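Local coordinates for protein dihydrodipicolinate synthase (Agrobacterium tumefaciens, PDB 3B4U) that probably catalyses the condensation of pyruvate with aspartate semialdehyde in lysine biosynthesis, at residues B[21-26]-B[63-68]. Sequence-based numbering, arbitrary orientation.
Sequences VDIDAM and SSFIAA
Ile23 and Met26, one turn apart at the start of helix 23-35, meet Ser64 and Phe65 near the end of helix 57-67, a small example of how neighbouring helices pack mainly through side chains. Met26 comes to the rim of the Phe65 ring: its CG lies in the ring plane, 3.9 Å from Phe65 CE1, and the two side chains cross at about a right angle. The sulfur continues along the same edge, with Met26 SD 5.4 Å from the ring centroid and 79° off the ring normal, an edge-on Met-aromatic contact. With CG anti to the backbone N (chi1 -169°) and the chain extended beyond it, the thioether runs past the ring and does not fold over a face. Ile23 uses its longer branch, CG1 sitting 3.6 Å from Ser64 CB while CD1 reaches on to Phe65 CE1 at 4.2 Å. Both segments belong to the outer helical layer of a TIM barrel, on the first two helices after strands 6-10 and 40-43; Leu43 of the second strand touches both Met26 and Phe65, and Ile61, a turn before Phe65, packs on Ile23 and Met26. Ser64 OG bonds to Ala60 O within its own helix, and Ser64 CB is the atom nearest Ile23. One step further out, Asp22 N-caps helix 23-35: Asp22 OD1 accepts from Ala25 N at 3.1 Å and 164°, the donor lying above the carboxylate plane. Just past the end of helix 57-67, Ala68 O accepts a hydrogen bond from Arg31 NH1, a polar link to helix 23-35.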
ATOM      1  N   VAL B  21      16.209 -12.198   4.692  1.00  8.84           N
ATOM      2  CA  VAL B  21      15.461 -13.014   5.638  1.00  8.12           C
ATOM      3  C   VAL B  21      16.305 -14.180   6.112  1.00  8.60           C
ATOM      4  O   VAL B  21      16.941 -14.849   5.313  1.00  9.07           O
ATOM      5  CB  VAL B  21      14.134 -13.461   5.005  1.00  8.04           C
ATOM      6  CG1 VAL B  21      13.385 -14.483   5.930  1.00  9.37           C
ATOM      7  CG2 VAL B  21      13.253 -12.253   4.715  1.00  9.48           C
ATOM      8  N   ASP B  22      16.334 -14.410   7.418  1.00  8.20           N
ATOM      9  CA  ASP B  22      16.971 -15.608   7.998  1.00  8.23           C
ATOM     10  C   ASP B  22      15.978 -16.727   7.966  1.00  8.49           C
ATOM     11  O   ASP B  22      15.194 -16.936   8.885  1.00  8.30           O
ATOM     12  CB  ASP B  22      17.459 -15.311   9.410  1.00  9.60           C
ATOM     13  CG  ASP B  22      18.339 -16.394   9.973  1.00 11.36           C
ATOM     14  OD1 ASP B  22      18.174 -17.552   9.593  1.00 10.57           O
ATOM     15  OD2 ASP B  22      19.173 -16.092  10.854  1.00 16.51           O
ATOM     16  N   ILE B  23      15.966 -17.441   6.853  1.00  8.30           N
ATOM     17  CA  ILE B  23      14.929 -18.422   6.630  1.00  9.44           C
ATOM     18  C   ILE B  23      14.996 -19.578   7.637  1.00  8.60           C
ATOM     19  O   ILE B  23      13.955 -20.039   8.121  1.00  8.62           O
ATOM     20  CB  ILE B  23      14.955 -18.942   5.173  1.00  9.39           C
ATOM     21  CG1 ILE B  23      13.753 -19.831   4.888  1.00  9.99           C
ATOM     22  CG2 ILE B  23      16.244 -19.726   4.856  1.00 13.65           C
ATOM     23  CD1 ILE B  23      12.417 -19.190   5.095  1.00 10.75           C
ATOM     24  N   ASP B  24      16.195 -20.013   8.016  1.00  9.95           N
ATOM     25  CA  ASP B  24      16.272 -21.088   9.000  1.00 10.47           C
ATOM     26  C   ASP B  24      15.718 -20.647  10.340  1.00  9.19           C
ATOM     27  O   ASP B  24      14.999 -21.426  10.975  1.00  9.87           O
ATOM     28  CB  ASP B  24      17.723 -21.595   9.171  1.00 13.16           C
ATOM     29  CG  ASP B  24      18.271 -22.295   7.934  1.00 17.17           C
ATOM     30  OD1 ASP B  24      17.500 -22.668   7.029  1.00 20.04           O
ATOM     31  OD2 ASP B  24      19.505 -22.503   7.913  1.00 24.80           O
ATOM     32  N   ALA B  25      16.056 -19.445  10.769  1.00  9.24           N
ATOM     33  CA  ALA B  25      15.532 -18.920  12.038  1.00  9.09           C
ATOM     34  C   ALA B  25      14.020 -18.761  11.976  1.00  8.51           C
ATOM     35  O   ALA B  25      13.314 -19.032  12.968  1.00  8.38           O
ATOM     36  CB  ALA B  25      16.166 -17.576  12.380  1.00  9.68           C
ATOM     37  N   MET B  26      13.507 -18.382  10.803  1.00  6.80           N
ATOM     38  CA  MET B  26      12.075 -18.179  10.645  1.00  6.83           C
ATOM     39  C   MET B  26      11.315 -19.483  10.770  1.00  6.71           C
ATOM     40  O   MET B  26      10.292 -19.567  11.456  1.00  7.12           O
ATOM     41  CB  MET B  26      11.816 -17.499   9.311  1.00  6.31           C
ATOM     42  CG  MET B  26      10.409 -17.009   9.148  1.00  6.81           C
ATOM     43  SD  MET B  26      10.254 -16.067   7.465  1.00  2.76           S
ATOM     44  CE  MET B  26       8.363 -15.684   7.510  1.00  8.29           C
ATOM     45  N   SER B  63       8.182 -21.544  -0.364  1.00  7.21           N
ATOM     46  CA  SER B  63       8.784 -22.762  -0.879  1.00  7.80           C
ATOM     47  C   SER B  63       9.695 -23.398   0.168  1.00  7.73           C
ATOM     48  O   SER B  63       9.698 -24.616   0.352  1.00  7.76           O
ATOM     49  CB  SER B  63       9.549 -22.422  -2.151  1.00  8.57           C
ATOM     50  OG  SER B  63      10.169 -23.578  -2.689  1.00 10.02           O
ATOM     51  N   SER B  64      10.506 -22.598   0.848  1.00  7.52           N
ATOM     52  CA  SER B  64      11.393 -23.122   1.881  1.00  7.97           C
ATOM     53  C   SER B  64      10.634 -23.700   3.072  1.00  6.93           C
ATOM     54  O   SER B  64      11.032 -24.741   3.611  1.00  7.21           O
ATOM     55  CB  SER B  64      12.348 -22.046   2.356  1.00  7.79           C
ATOM     56  OG  SER B  64      13.252 -21.654   1.338  1.00  9.48           O
ATOM     57  N   PHE B  65       9.541 -23.053   3.473  1.00  6.47           N
ATOM     58  CA  PHE B  65       8.720 -23.608   4.562  1.00  6.75           C
ATOM     59  C   PHE B  65       8.209 -24.985   4.194  1.00  7.01           C
ATOM     60  O   PHE B  65       8.239 -25.919   5.021  1.00  7.94           O
ATOM     61  CB  PHE B  65       7.508 -22.695   4.829  1.00  6.50           C
ATOM     62  CG  PHE B  65       7.697 -21.741   5.986  1.00  6.28           C
ATOM     63  CD1 PHE B  65       8.577 -20.675   5.901  1.00  7.07           C
ATOM     64  CD2 PHE B  65       6.976 -21.922   7.173  1.00  6.68           C
ATOM     65  CE1 PHE B  65       8.748 -19.836   7.004  1.00  7.20           C
ATOM     66  CE2 PHE B  65       7.171 -21.098   8.258  1.00  6.90           C
ATOM     67  CZ  PHE B  65       8.058 -20.049   8.178  1.00  7.10           C
ATOM     68  N   ILE B  66       7.723 -25.121   2.964  1.00  7.17           N
ATOM     69  CA  ILE B  66       7.151 -26.389   2.517  1.00  8.13           C
ATOM     70  C   ILE B  66       8.241 -27.455   2.379  1.00  8.39           C
ATOM     71  O   ILE B  66       8.052 -28.598   2.806  1.00  8.33           O
ATOM     72  CB  ILE B  66       6.316 -26.162   1.251  1.00  8.71           C
ATOM     73  CG1 ILE B  66       5.101 -25.304   1.635  1.00 10.60           C
ATOM     74  CG2 ILE B  66       5.886 -27.496   0.645  1.00 10.02           C
ATOM     75  CD1 ILE B  66       4.237 -24.823   0.475  1.00 11.63           C
ATOM     76  N   ALA B  67       9.404 -27.090   1.855  1.00  8.14           N
ATOM     77  CA  ALA B  67      10.515 -28.046   1.758  1.00  9.23           C
ATOM     78  C   ALA B  67      11.002 -28.482   3.131  1.00  9.30           C
ATOM     79  O   ALA B  67      11.441 -29.623   3.294  1.00 10.08           O
ATOM     80  CB  ALA B  67      11.656 -27.449   0.953  1.00 10.39           C
ATOM     81  N   ALA B  68      10.879 -27.613   4.133  1.00  8.71           N
ATOM     82  CA  ALA B  68      11.275 -27.900   5.509  1.00  9.43           C
ATOM     83  C   ALA B  68      10.220 -28.764   6.231  1.00  9.49           C
ATOM     84  O   ALA B  68      10.370 -29.073   7.402  1.00 10.86           O
ATOM     85  CB  ALA B  68      11.526 -26.614   6.273  1.00  9.78           C
TER